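Local coordinates for protein L-2,4-diaminobutyric acid acetyltransferase (Geobacillus sp., PDB 6SLL) that transfers an acetyl group from acetyl coenzyme A to L-2,4-diaminobutyric acid, a step in the biosynthesis of the chemical chaperone ectoine, at residues V20-E25 and G29-E34; C61-H66 and V71-A76; V91-S96 and K104-G109; L136-A141 and P169-G174. One frame throughout, in Å; residues are numbered along the deposited sequence.

Contact 1 (V20-E25 and G29-E34); sequences VYRRPE and GTRVWE
R22 and R31 meet guanidinium to guanidinium, NH2 of R22 lying 4.2 Å from NH2 of R31, an example of two like charges sharing a corner of a fold where acids are at hand. NH2 of R31 comes up at the edge of the R22 group, near its plane; the two planes are inclined by only 25°, although the side chains cross at about a right angle. R22 arrives with its chain extended from CG to NE, whereas R31 bends at chi3 (-55°). As for ion pairs, R22 binds E65 through NE and D28 through NH1, and R31 NH2 adds long, weak pairs to the same two acids, so the charges are probably balanced. In hydrogen bonding, NH1 of R22 also donates to R23 O at 3.1 Å, a bent bond (137°) to the carbonyl of the next residue. A leucine in place of R22 would probably leave E65 and D28 with only the long, weak pairs to R31 among the arginines here. The main-chain approach is looser, E25 O standing 4.1 Å from G29 N without a bond. Together these contacts mark the turn from first strand to first helix of a GNAT fold, strand 20-22 leading into helix 29-39.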
loop_
_atom_site.group_PDB
_atom_site.type_symbol
_atom_site.label_atom_id
_atom_site.label_comp_id
_atom_site.label_asym_id
_atom_site.label_seq_id
_atom_site.Cartn_x
_atom_site.Cartn_y
_atom_site.Cartn_z
ATOM N N VAL B 20 -12.844 21.580 -3.290
ATOM C CA VAL B 20 -11.931 21.741 -2.183
ATOM C C VAL B 20 -10.996 20.515 -2.116
ATOM O O VAL B 20 -11.368 19.394 -2.367
ATOM C CB VAL B 20 -12.613 22.164 -0.999
ATOM C CG1 VAL B 20 -13.361 23.471 -1.082
ATOM C CG2 VAL B 20 -13.515 21.172 -0.614
ATOM N N TYR B 21 -9.763 20.844 -1.715
ATOM C CA TYR B 21 -8.644 19.875 -1.723
ATOM C C TYR B 21 -8.147 19.658 -0.332
ATOM O O TYR B 21 -7.925 20.685 0.401
ATOM C CB TYR B 21 -7.520 20.369 -2.651
ATOM C CG TYR B 21 -8.007 20.476 -4.113
ATOM C CD1 TYR B 21 -7.960 19.375 -4.964
ATOM C CD2 TYR B 21 -8.496 21.665 -4.600
ATOM C CE1 TYR B 21 -8.399 19.461 -6.258
ATOM C CE2 TYR B 21 -9.002 21.719 -5.877
ATOM C CZ TYR B 21 -8.942 20.636 -6.744
ATOM O OH TYR B 21 -9.407 20.642 -8.005
ATOM N N ARG B 22 -7.892 18.444 0.081
ATOM C CA ARG B 22 -7.416 18.192 1.444
ATOM C C ARG B 22 -6.710 16.803 1.453
ATOM O O ARG B 22 -6.898 15.996 0.590
ATOM C CB ARG B 22 -8.554 18.138 2.470
ATOM C CG ARG B 22 -9.565 17.043 2.235
ATOM C CD ARG B 22 -10.660 17.074 3.246
ATOM N NE ARG B 22 -11.741 16.076 2.925
ATOM C CZ ARG B 22 -11.732 14.781 3.288
ATOM N NH1 ARG B 22 -10.652 14.279 3.888
ATOM N NH2 ARG B 22 -12.709 13.994 2.965
ATOM N N ARG B 23 -5.953 16.559 2.518
ATOM C CA ARG B 23 -5.455 15.210 2.672
ATOM C C ARG B 23 -6.558 14.272 3.172
ATOM O O ARG B 23 -7.531 14.701 3.870
ATOM C CB ARG B 23 -4.195 15.171 3.572
ATOM C CG ARG B 23 -4.578 15.272 5.011
ATOM C CD ARG B 23 -3.254 15.228 5.899
ATOM N NE ARG B 23 -2.073 16.126 5.407
ATOM C CZ ARG B 23 -1.827 17.454 5.383
ATOM N NH1 ARG B 23 -2.581 17.942 5.854
ATOM N NH2 ARG B 23 -0.967 18.410 4.882
ATOM N N PRO B 24 -6.476 13.028 2.797
ATOM C CA PRO B 24 -7.465 12.064 3.302
ATOM C C PRO B 24 -7.248 11.718 4.737
ATOM O O PRO B 24 -6.171 12.022 5.297
ATOM C CB PRO B 24 -7.230 10.846 2.405
ATOM C CG PRO B 24 -5.771 10.891 2.094
ATOM C CD PRO B 24 -5.479 12.404 1.927
ATOM N N GLU B 25 -8.205 11.028 5.311
ATOM C CA GLU B 25 -8.141 10.446 6.629
ATOM C C GLU B 25 -8.589 8.973 6.503
ATOM O O GLU B 25 -9.227 8.621 5.515
ATOM C CB GLU B 25 -8.982 11.228 7.625
ATOM C CG GLU B 25 -8.696 12.725 7.582
ATOM C CD GLU B 25 -7.379 13.003 8.230
ATOM O OE1 GLU B 25 -6.837 12.125 9.016
ATOM O OE2 GLU B 25 -6.827 14.078 7.995
ATOM N N GLY B 29 -11.829 6.011 3.798
ATOM C CA GLY B 29 -11.471 4.826 3.032
ATOM C C GLY B 29 -12.617 4.250 2.209
ATOM O O GLY B 29 -12.398 3.930 1.017
ATOM N N THR B 30 -13.830 4.120 2.803
ATOM C CA THR B 30 -14.928 3.613 2.012
ATOM C C THR B 30 -15.280 4.434 0.824
ATOM O O THR B 30 -15.529 3.944 -0.269
ATOM C CB THR B 30 -16.125 3.319 2.949
ATOM O OG1 THR B 30 -15.868 2.073 3.609
ATOM C CG2 THR B 30 -17.419 3.257 2.198
ATOM N N ARG B 31 -15.383 5.778 1.027
ATOM C CA ARG B 31 -15.791 6.626 -0.081
ATOM C C ARG B 31 -14.744 6.683 -1.171
ATOM O O ARG B 31 -15.034 6.785 -2.371
ATOM C CB ARG B 31 -16.163 8.021 0.387
ATOM C CG ARG B 31 -17.488 8.054 1.137
ATOM C CD ARG B 31 -18.128 9.463 1.412
ATOM N NE ARG B 31 -17.309 10.329 2.061
ATOM C CZ ARG B 31 -17.343 11.620 1.901
ATOM N NH1 ARG B 31 -17.990 12.383 0.950
ATOM N NH2 ARG B 31 -16.523 12.287 2.700
ATOM N N VAL B 32 -13.453 6.625 -0.743
ATOM C CA VAL B 32 -12.378 6.520 -1.761
ATOM C C VAL B 32 -12.457 5.211 -2.524
ATOM O O VAL B 32 -12.354 5.170 -3.743
ATOM C CB VAL B 32 -10.982 6.711 -1.072
ATOM C CG1 VAL B 32 -9.893 6.353 -2.063
ATOM C CG2 VAL B 32 -10.860 8.120 -0.587
ATOM N N TRP B 33 -12.696 4.094 -1.800
ATOM C CA TRP B 33 -12.866 2.805 -2.415
ATOM C C TRP B 33 -13.992 2.866 -3.478
ATOM O O TRP B 33 -13.842 2.340 -4.572
ATOM C CB TRP B 33 -13.116 1.783 -1.318
ATOM C CG TRP B 33 -13.377 0.375 -1.812
ATOM C CD1 TRP B 33 -12.463 -0.558 -2.160
ATOM C CD2 TRP B 33 -14.689 -0.217 -2.039
ATOM N NE1 TRP B 33 -13.100 -1.712 -2.558
ATOM C CE2 TRP B 33 -14.449 -1.536 -2.482
ATOM C CE3 TRP B 33 -15.977 0.240 -1.828
ATOM C CZ2 TRP B 33 -15.470 -2.400 -2.736
ATOM C CZ3 TRP B 33 -17.010 -0.639 -2.043
ATOM C CH2 TRP B 33 -16.769 -1.922 -2.522
ATOM N N GLU B 34 -15.111 3.463 -3.059
ATOM C CA GLU B 34 -16.231 3.586 -4.015
ATOM C C GLU B 34 -15.875 4.369 -5.241
ATOM O O GLU B 34 -16.236 4.004 -6.397
ATOM C CB GLU B 34 -17.442 4.210 -3.312
ATOM C CG GLU B 34 -18.071 3.255 -2.269
ATOM C CD GLU B 34 -19.149 3.845 -1.457
ATOM O OE1 GLU B 34 -19.179 5.076 -1.329
ATOM O OE2 GLU B 34 -19.960 3.066 -0.916
#

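Contact 2 (C61-H66 and V71-A76); sequences CMIAEH and VGFISA
F73 holds CG anti to its own N (chi1 177°) and I63 holds CG1 anti to its carbonyl carbon (chi1 -85°), and these choices set CG1 of I63 against the edge of the F73 ring, in its plane, 4.0 Å from CD1. With an alanine in place of F73, CG1 of I63 would probably lose the ring edge it rests on, opening a gap on this face of the sheet. Antiparallel pairing does the rest: M62 and I74 form a hydrogen-bonded pair, with I74 N donating to M62 O at 2.9 Å. Farther along, A64 O accepts both V71 N (2.8 Å) and G72 N (3.2 Å) from the same face of its plane, the signature of a classic beta bulge. G72 suits this place, since a CB there would come within about 3.1 Å of A64 CB. The hairpin is flanked by strand 20-22 beside 62-66 and by strand 85-93 beside 69-78, while I102, M106 and L110 of helix 102-112 cover the face carrying M62, A64 and I74.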
loop_
_atom_site.group_PDB
_atom_site.type_symbol
_atom_site.label_atom_id
_atom_site.label_comp_id
_atom_site.label_asym_id
_atom_site.label_seq_id
_atom_site.Cartn_x
_atom_site.Cartn_y
_atom_site.Cartn_z
ATOM N N CYS B 61 -0.977 11.983 0.159
ATOM C CA CYS B 61 -2.153 11.681 -0.656
ATOM C C CYS B 61 -3.032 12.921 -0.730
ATOM O O CYS B 61 -2.878 13.870 0.074
ATOM C CB CYS B 61 -2.960 10.512 -0.045
ATOM S SG CYS B 61 -2.110 8.936 -0.034
ATOM N N MET B 62 -4.005 12.924 -1.609
ATOM C CA MET B 62 -4.875 14.077 -1.855
ATOM C C MET B 62 -6.303 13.599 -2.129
ATOM O O MET B 62 -6.493 12.545 -2.783
ATOM C CB MET B 62 -4.372 14.819 -3.151
ATOM C CG MET B 62 -4.928 16.078 -3.505
ATOM S SD MET B 62 -4.900 17.331 -2.087
ATOM C CE MET B 62 -3.147 17.265 -2.085
ATOM N N ILE B 63 -7.262 14.372 -1.618
ATOM C CA ILE B 63 -8.698 14.261 -1.981
ATOM C C ILE B 63 -9.203 15.542 -2.541
ATOM O O ILE B 63 -8.789 16.620 -2.108
ATOM C CB ILE B 63 -9.523 13.899 -0.673
ATOM C CG1 ILE B 63 -9.499 12.342 -0.485
ATOM C CG2 ILE B 63 -10.965 14.435 -0.682
ATOM C CD1 ILE B 63 -10.248 11.831 0.654
ATOM N N ALA B 64 -10.109 15.419 -3.502
ATOM C CA ALA B 64 -10.917 16.532 -3.987
ATOM C C ALA B 64 -12.351 16.266 -3.701
ATOM O O ALA B 64 -12.871 15.163 -3.908
ATOM C CB ALA B 64 -10.733 16.687 -5.503
ATOM N N GLU B 65 -13.042 17.303 -3.163
ATOM C CA GLU B 65 -14.463 17.202 -2.830
ATOM C C GLU B 65 -15.239 18.332 -3.500
ATOM O O GLU B 65 -14.711 19.455 -3.602
ATOM C CB GLU B 65 -14.704 17.309 -1.373
ATOM C CG GLU B 65 -14.359 16.073 -0.698
ATOM C CD GLU B 65 -14.291 16.186 0.876
ATOM O OE1 GLU B 65 -13.808 17.157 1.343
ATOM O OE2 GLU B 65 -14.805 15.324 1.557
ATOM N N HIS B 66 -16.436 18.043 -3.919
ATOM C CA HIS B 66 -17.312 19.068 -4.535
ATOM C C HIS B 66 -18.698 18.853 -3.985
ATOM O O HIS B 66 -19.258 17.758 -4.111
ATOM C CB HIS B 66 -17.272 18.956 -6.026
ATOM C CG HIS B 66 -18.179 20.001 -6.701
ATOM N ND1 HIS B 66 -19.318 19.628 -7.333
ATOM C CD2 HIS B 66 -18.056 21.326 -6.844
ATOM C CE1 HIS B 66 -19.908 20.732 -7.764
ATOM N NE2 HIS B 66 -19.132 21.751 -7.531
ATOM N N VAL B 71 -14.785 13.594 -5.248
ATOM C CA VAL B 71 -14.710 13.564 -6.693
ATOM C C VAL B 71 -13.341 13.254 -7.243
ATOM O O VAL B 71 -13.171 13.102 -8.446
ATOM C CB VAL B 71 -15.335 14.807 -7.327
ATOM C CG1 VAL B 71 -16.843 14.919 -7.000
ATOM C CG2 VAL B 71 -14.570 16.044 -6.985
ATOM N N GLY B 72 -12.299 13.271 -6.374
ATOM C CA GLY B 72 -10.945 12.974 -6.827
ATOM C C GLY B 72 -10.144 12.405 -5.726
ATOM O O GLY B 72 -10.336 12.707 -4.526
ATOM N N PHE B 73 -9.144 11.604 -6.104
ATOM C CA PHE B 73 -8.175 11.006 -5.127
ATOM C C PHE B 73 -6.874 10.802 -5.863
ATOM O O PHE B 73 -6.837 10.362 -7.026
ATOM C CB PHE B 73 -8.715 9.681 -4.603
ATOM C CG PHE B 73 -7.788 8.950 -3.664
ATOM C CD1 PHE B 73 -7.615 9.386 -2.390
ATOM C CD2 PHE B 73 -7.181 7.777 -4.044
ATOM C CE1 PHE B 73 -6.829 8.690 -1.492
ATOM C CE2 PHE B 73 -6.395 7.036 -3.187
ATOM C CZ PHE B 73 -6.223 7.505 -1.902
ATOM N N ILE B 74 -5.786 11.054 -5.127
ATOM C CA ILE B 74 -4.427 10.576 -5.496
ATOM C C ILE B 74 -3.835 9.899 -4.335
ATOM O O ILE B 74 -3.715 10.478 -3.226
ATOM C CB ILE B 74 -3.498 11.733 -5.999
ATOM C CG1 ILE B 74 -4.030 12.417 -7.106
ATOM C CG2 ILE B 74 -2.113 11.120 -6.299
ATOM C CD1 ILE B 74 -3.115 13.440 -7.705
ATOM N N SER B 75 -3.320 8.665 -4.545
ATOM C CA SER B 75 -2.475 8.009 -3.576
ATOM C C SER B 75 -1.011 8.056 -4.041
ATOM O O SER B 75 -0.703 7.849 -5.228
ATOM C CB SER B 75 -2.870 6.585 -3.385
ATOM O OG SER B 75 -2.980 5.882 -4.603
ATOM N N ALA B 76 -0.113 8.307 -3.086
ATOM C CA ALA B 76 1.303 8.298 -3.389
ATOM C C ALA B 76 2.022 8.013 -2.123
ATOM O O ALA B 76 1.534 8.141 -0.998
ATOM C CB ALA B 76 1.742 9.655 -3.944
#

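Contact 3 (V91-S96 and K104-G109); sequences VAVASS and KAMLTG. With COA (coenzyme A), chain F.
A single methyl group carries the direct contact: CE of M106 reaches the strand at A92 O (3.7 Å) and at CG2 of V93 (3.8 Å), with CG1 of V91 somewhat farther away. The bend of the methionine at chi3 (-64°) turns CE toward the strand, and the strand axis and helix axis remain 10.0 Å apart. Much of the remaining link runs through coenzyme A, and so illustrates how a cofactor can bridge two elements of a fold. On the strand, V93 N donates to O9P of the cofactor at 3.0 Å in a nearly straight bond (169°), and CG1 of V91 packs on its CEP methyl at 3.9 Å. On the helix, K104 N donates a hydrogen bond of 2.9 Å to the pyrophosphate oxygen O2A. The same lysine, bent at chi3, brings NZ to O7A of the 3'-phosphate at 2.8 Å, and E143 forms a salt bridge with that NZ. R99 N, G101 N and A103 N also bind the cofactor, in keeping with the GNAT pyrophosphate loop at the start of helix 102-112. The chemistry implies a division of labour: the strand aligns the pantetheine amide by its backbone, while the helix start and the K104 ammonium probably offset phosphate charge.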
loop_
_atom_site.group_PDB
_atom_site.type_symbol
_atom_site.label_atom_id
_atom_site.label_comp_id
_atom_site.label_asym_id
_atom_site.label_seq_id
_atom_site.Cartn_x
_atom_site.Cartn_y
_atom_site.Cartn_z
ATOM N N VAL B 91 -4.577 7.670 -9.469
ATOM C CA VAL B 91 -5.230 8.963 -9.659
ATOM C C VAL B 91 -6.602 8.719 -10.202
ATOM O O VAL B 91 -6.692 8.085 -11.289
ATOM C CB VAL B 91 -4.403 9.906 -10.558
ATOM C CG1 VAL B 91 -5.051 11.241 -10.685
ATOM C CG2 VAL B 91 -2.940 9.974 -10.221
ATOM N N ALA B 92 -7.620 9.232 -9.577
ATOM C CA ALA B 92 -9.013 9.028 -10.055
ATOM C C ALA B 92 -9.789 10.327 -9.926
ATOM O O ALA B 92 -9.694 10.977 -8.873
ATOM C CB ALA B 92 -9.696 7.963 -9.184
ATOM N N VAL B 93 -10.598 10.622 -10.944
ATOM C CA VAL B 93 -11.591 11.688 -10.825
ATOM C C VAL B 93 -12.908 11.059 -11.281
ATOM O O VAL B 93 -12.994 10.341 -12.300
ATOM C CB VAL B 93 -11.181 12.906 -11.670
ATOM C CG1 VAL B 93 -12.300 13.934 -11.794
ATOM C CG2 VAL B 93 -9.916 13.556 -11.093
ATOM N N ALA B 94 -13.977 11.333 -10.552
ATOM C CA ALA B 94 -15.314 10.837 -10.868
ATOM C C ALA B 94 -15.686 11.294 -12.272
ATOM O O ALA B 94 -15.444 12.432 -12.674
ATOM C CB ALA B 94 -16.308 11.401 -9.862
ATOM N N SER B 95 -16.317 10.369 -13.023
ATOM C CA SER B 95 -16.792 10.627 -14.329
ATOM C C SER B 95 -17.498 11.947 -14.521
ATOM O O SER B 95 -17.366 12.685 -15.495
ATOM C CB SER B 95 -17.669 9.454 -14.690
ATOM O OG SER B 95 -18.061 9.605 -16.039
ATOM N N SER B 96 -18.370 12.233 -13.557
ATOM C CA SER B 96 -19.205 13.429 -13.522
ATOM C C SER B 96 -18.446 14.673 -13.469
ATOM O O SER B 96 -18.970 15.770 -13.790
ATOM C CB SER B 96 -20.113 13.357 -12.186
ATOM O OG SER B 96 -19.235 13.211 -11.072
ATOM N N LYS B 104 -5.193 17.695 -12.447
ATOM C CA LYS B 104 -4.028 18.546 -12.510
ATOM C C LYS B 104 -3.877 19.309 -11.194
ATOM O O LYS B 104 -2.765 19.456 -10.697
ATOM C CB LYS B 104 -4.168 19.496 -13.650
ATOM C CG LYS B 104 -3.025 20.415 -13.908
ATOM C CD LYS B 104 -3.294 21.378 -15.083
ATOM C CE LYS B 104 -3.417 20.684 -16.405
ATOM N NZ LYS B 104 -3.195 21.684 -17.547
ATOM N N ALA B 105 -4.955 19.776 -10.632
ATOM C CA ALA B 105 -4.913 20.524 -9.362
ATOM C C ALA B 105 -4.513 19.580 -8.235
ATOM O O ALA B 105 -3.754 20.022 -7.329
ATOM C CB ALA B 105 -6.244 21.193 -9.047
ATOM N N MET B 106 -4.970 18.345 -8.223
ATOM C CA MET B 106 -4.564 17.454 -7.168
ATOM C C MET B 106 -3.066 17.149 -7.250
ATOM O O MET B 106 -2.385 17.071 -6.235
ATOM C CB MET B 106 -5.295 16.088 -7.258
ATOM C CG MET B 106 -6.749 16.131 -6.826
ATOM S SD MET B 106 -7.498 14.517 -6.589
ATOM C CE MET B 106 -7.437 13.857 -8.258
ATOM N N LEU B 107 -2.546 16.944 -8.486
ATOM C CA LEU B 107 -1.148 16.575 -8.639
ATOM C C LEU B 107 -0.281 17.752 -8.278
ATOM O O LEU B 107 0.719 17.631 -7.520
ATOM C CB LEU B 107 -0.889 16.124 -10.089
ATOM C CG LEU B 107 0.537 15.768 -10.461
ATOM C CD1 LEU B 107 1.125 14.693 -9.519
ATOM C CD2 LEU B 107 0.647 15.308 -11.894
ATOM N N THR B 108 -0.593 18.957 -8.746
ATOM C CA THR B 108 0.182 20.158 -8.427
ATOM C C THR B 108 0.084 20.346 -6.909
ATOM O O THR B 108 1.113 20.633 -6.210
ATOM C CB THR B 108 -0.425 21.374 -9.152
ATOM O OG1 THR B 108 -0.216 21.167 -10.541
ATOM C CG2 THR B 108 0.175 22.693 -8.691
ATOM N N GLY B 109 -1.084 20.226 -6.328
ATOM C CA GLY B 109 -1.215 20.412 -4.892
ATOM C C GLY B 109 -0.487 19.388 -4.098
ATOM O O GLY B 109 0.161 19.717 -3.070
HETATM N N1A COA F . -9.696 14.027 -23.588
HETATM C C2A COA F . -8.635 14.798 -23.867
HETATM N N3A COA F . -7.756 15.330 -23.013
HETATM C C4A COA F . -8.058 15.049 -21.715
HETATM C C5A COA F . -9.114 14.235 -21.324
HETATM C C6A COA F . -9.974 13.689 -22.298
HETATM N N6A COA F . -11.017 12.950 -22.056
HETATM N N7A COA F . -9.151 14.220 -19.936
HETATM C C8A COA F . -8.102 14.918 -19.528
HETATM N N9A COA F . -7.407 15.398 -20.589
HETATM C C1B COA F . -6.227 16.146 -20.525
HETATM C C2B COA F . -6.479 17.619 -20.183
HETATM O O2B COA F . -6.755 18.361 -21.322
HETATM C C3B COA F . -5.202 17.910 -19.416
HETATM O O3B COA F . -4.102 17.983 -20.417
HETATM P P3B COA F . -3.486 19.413 -20.882
HETATM O O7A COA F . -2.729 19.775 -19.586
HETATM O O8A COA F . -2.715 19.087 -22.170
HETATM O O9A COA F . -4.605 20.564 -20.731
HETATM C C4B COA F . -4.943 16.623 -18.679
HETATM O O4B COA F . -5.456 15.577 -19.466
HETATM C C5B COA F . -5.451 16.740 -17.240
HETATM O O5B COA F . -6.853 17.103 -17.244
HETATM P P1A COA F . -7.731 17.174 -15.920
HETATM O O1A COA F . -8.989 17.866 -16.262
HETATM O O2A COA F . -6.927 17.650 -14.771
HETATM O O3A COA F . -8.032 15.600 -15.742
HETATM P P2A COA F . -9.295 14.957 -14.969
HETATM O O4A COA F . -9.581 15.709 -13.728
HETATM O O5A COA F . -10.415 14.783 -15.945
HETATM O O6A COA F . -8.720 13.572 -14.544
HETATM C CBP COA F . -8.019 11.303 -14.943
HETATM C CCP COA F . -7.895 12.736 -15.389
HETATM C CDP COA F . -6.939 10.477 -15.704
HETATM C CEP COA F . -7.778 11.212 -13.479
HETATM C CAP COA F . -9.470 10.845 -15.308
HETATM O OAP COA F . -9.582 10.831 -16.757
HETATM C C9P COA F . -9.885 9.513 -14.787
HETATM O O9P COA F . -10.037 9.244 -13.583
HETATM N N8P COA F . -10.089 8.600 -15.774
HETATM C C7P COA F . -10.502 7.289 -15.656
HETATM C C6P COA F . -11.370 6.828 -16.937
HETATM C C5P COA F . -10.534 6.478 -18.123
HETATM O O5P COA F . -9.629 7.305 -18.496
HETATM N N4P COA F . -10.790 5.490 -18.775
HETATM C C3P COA F . -10.021 5.085 -20.026
HETATM C C2P COA F . -10.571 3.517 -20.450
HETATM S S1P COA F . -12.162 3.745 -21.185
#

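Contact 4 (L136-A141 and P169-G174); sequences LFLGYA and PLFVIG
F137 O is met from two directions: it accepts the helical hydrogen bond of A141 N at 3.2 Å, and CD1 of I173 on the strand rests against it at 3.8 Å. That bond sets F137 and A141 one helical turn apart as the two residues that I173 touches. What the helix presents to the strand is otherwise apolar, a case of helix-on-sheet packing by interlocking side chains. I173 spreads its two branches: CG2, anti to the backbone N, lies 3.7 Å from CB of A141, while CD1, on the CG1 branch beside that N (chi1 -61°), lies 3.9 Å from CB of F137. The I173 and F137 side chains cross at about a right angle. A second pair forms two residues earlier on the strand, where CD2 of L138, next to F137 on the helix, meets CE2 of F171 at 3.9 Å, in the plane of the ring and at its edge. The axes of helix and strand lie 9.8 Å apart and run in nearly the same direction, 18° from parallel. V150 and V126 also pack against F171, and on the neighbouring strand position L170 touches Y56 of the second subunit. The arrangement is that of the C-terminal half of a GNAT fold, in which helix 131-144 packs on the sheet and strand 168-173 inserts between strands 121-125 and 148-154.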
loop_
_atom_site.group_PDB
_atom_site.type_symbol
_atom_site.label_atom_id
_atom_site.label_comp_id
_atom_site.label_asym_id
_atom_site.label_seq_id
_atom_site.Cartn_x
_atom_site.Cartn_y
_atom_site.Cartn_z
ATOM N N LEU B 136 -2.105 13.750 -18.327
ATOM C CA LEU B 136 -1.915 14.387 -17.023
ATOM C C LEU B 136 -0.443 14.461 -16.708
ATOM O O LEU B 136 0.126 15.509 -16.341
ATOM C CB LEU B 136 -2.649 13.600 -15.984
ATOM C CG LEU B 136 -2.393 14.044 -14.556
ATOM C CD1 LEU B 136 -2.923 15.434 -14.292
ATOM C CD2 LEU B 136 -3.045 13.022 -13.647
ATOM N N PHE B 137 0.252 13.280 -16.772
ATOM C CA PHE B 137 1.612 13.224 -16.276
ATOM C C PHE B 137 2.586 13.865 -17.298
ATOM O O PHE B 137 3.513 14.578 -16.876
ATOM C CB PHE B 137 2.035 11.805 -15.971
ATOM C CG PHE B 137 1.412 11.337 -14.695
ATOM C CD1 PHE B 137 1.929 11.752 -13.466
ATOM C CD2 PHE B 137 0.374 10.473 -14.701
ATOM C CE1 PHE B 137 1.399 11.371 -12.309
ATOM C CE2 PHE B 137 -0.192 10.041 -13.486
ATOM C CZ PHE B 137 0.319 10.522 -12.329
ATOM N N LEU B 138 2.421 13.584 -18.604
ATOM C CA LEU B 138 3.316 14.189 -19.528
ATOM C C LEU B 138 3.110 15.677 -19.663
ATOM O O LEU B 138 4.099 16.447 -19.743
ATOM C CB LEU B 138 3.230 13.560 -20.882
ATOM C CG LEU B 138 3.602 12.073 -20.950
ATOM C CD1 LEU B 138 3.377 11.541 -22.360
ATOM C CD2 LEU B 138 5.079 11.866 -20.528
ATOM N N GLY B 139 1.894 16.132 -19.501
ATOM C CA GLY B 139 1.595 17.605 -19.433
ATOM C C GLY B 139 2.199 18.267 -18.251
ATOM O O GLY B 139 2.703 19.396 -18.284
ATOM N N TYR B 140 2.164 17.628 -17.076
ATOM C CA TYR B 140 2.827 18.167 -15.879
ATOM C C TYR B 140 4.302 18.343 -16.130
ATOM O O TYR B 140 4.869 19.437 -15.813
ATOM C CB TYR B 140 2.545 17.201 -14.706
ATOM C CG TYR B 140 3.088 17.686 -13.388
ATOM C CD1 TYR B 140 2.521 18.740 -12.755
ATOM C CD2 TYR B 140 4.101 17.096 -12.796
ATOM C CE1 TYR B 140 2.984 19.179 -11.552
ATOM C CE2 TYR B 140 4.644 17.567 -11.637
ATOM C CZ TYR B 140 4.100 18.657 -10.969
ATOM O OH TYR B 140 4.655 19.068 -9.793
ATOM N N ALA B 141 4.961 17.372 -16.681
ATOM C CA ALA B 141 6.363 17.499 -16.947
ATOM C C ALA B 141 6.642 18.643 -17.984
ATOM O O ALA B 141 7.507 19.471 -17.810
ATOM C CB ALA B 141 6.933 16.201 -17.420
ATOM N N PRO B 169 3.742 0.333 -18.067
ATOM C CA PRO B 169 5.081 0.891 -18.235
ATOM C C PRO B 169 5.319 1.976 -17.178
ATOM O O PRO B 169 4.407 2.704 -16.751
ATOM C CB PRO B 169 5.053 1.490 -19.607
ATOM C CG PRO B 169 3.639 1.567 -19.915
ATOM C CD PRO B 169 2.879 0.598 -19.210
ATOM N N LEU B 170 6.579 2.099 -16.781
ATOM C CA LEU B 170 7.010 3.060 -15.741
ATOM C C LEU B 170 7.433 4.377 -16.311
ATOM O O LEU B 170 8.346 4.444 -17.138
ATOM C CB LEU B 170 8.171 2.439 -14.916
ATOM C CG LEU B 170 8.662 3.237 -13.778
ATOM C CD1 LEU B 170 7.626 3.342 -12.655
ATOM C CD2 LEU B 170 9.987 2.673 -13.266
ATOM N N PHE B 171 6.756 5.438 -15.885
ATOM C CA PHE B 171 7.123 6.801 -16.226
ATOM C C PHE B 171 7.939 7.292 -15.105
ATOM O O PHE B 171 7.595 7.213 -13.920
ATOM C CB PHE B 171 5.837 7.655 -16.377
ATOM C CG PHE B 171 5.061 7.412 -17.655
ATOM C CD1 PHE B 171 4.476 6.170 -17.919
ATOM C CD2 PHE B 171 4.960 8.396 -18.589
ATOM C CE1 PHE B 171 3.792 5.901 -19.096
ATOM C CE2 PHE B 171 4.202 8.131 -19.755
ATOM C CZ PHE B 171 3.800 6.835 -20.068
ATOM N N VAL B 172 9.063 7.917 -15.417
ATOM C CA VAL B 172 9.988 8.582 -14.472
ATOM C C VAL B 172 10.041 10.060 -14.868
ATOM O O VAL B 172 10.556 10.365 -15.995
ATOM C CB VAL B 172 11.389 7.979 -14.426
ATOM C CG1 VAL B 172 12.291 8.722 -13.424
ATOM C CG2 VAL B 172 11.294 6.507 -14.049
ATOM N N ILE B 173 9.580 10.943 -14.022
ATOM C CA ILE B 173 9.531 12.373 -14.320
ATOM C C ILE B 173 10.473 13.096 -13.409
ATOM O O ILE B 173 10.433 12.937 -12.197
ATOM C CB ILE B 173 8.154 12.911 -14.129
ATOM C CG1 ILE B 173 7.114 12.217 -15.081
ATOM C CG2 ILE B 173 8.083 14.417 -14.335
ATOM C CD1 ILE B 173 5.708 12.388 -14.665
ATOM N N GLY B 174 11.406 13.820 -13.980
ATOM C CA GLY B 174 12.441 14.486 -13.241
ATOM C C GLY B 174 13.731 14.495 -13.955
ATOM O O GLY B 174 13.872 13.943 -15.031
#

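In the fold
Read from the N terminus, the four contacts close their loops in series, none enclosing or crossing another. Contact 1 spans the short turn from the edge strand to the first helix, and contact 2 closes a hairpin; they join where strand 20-22 pairs with strand 62-66. Contact 2 passes to contact 3 through the pairing of strands 69-78 and 85-93, and M106 packs against both. Contact 3 folds the cofactor-binding helix back on its strand, and its L107 and V91 touch Y140 and F137 of contact 4. That last contact closes the longest loop, 27 residues including strand 148-154. Contacts 1 and 4, centres about 24 Å apart, lie on opposite sides of the chain's centre along one sheet.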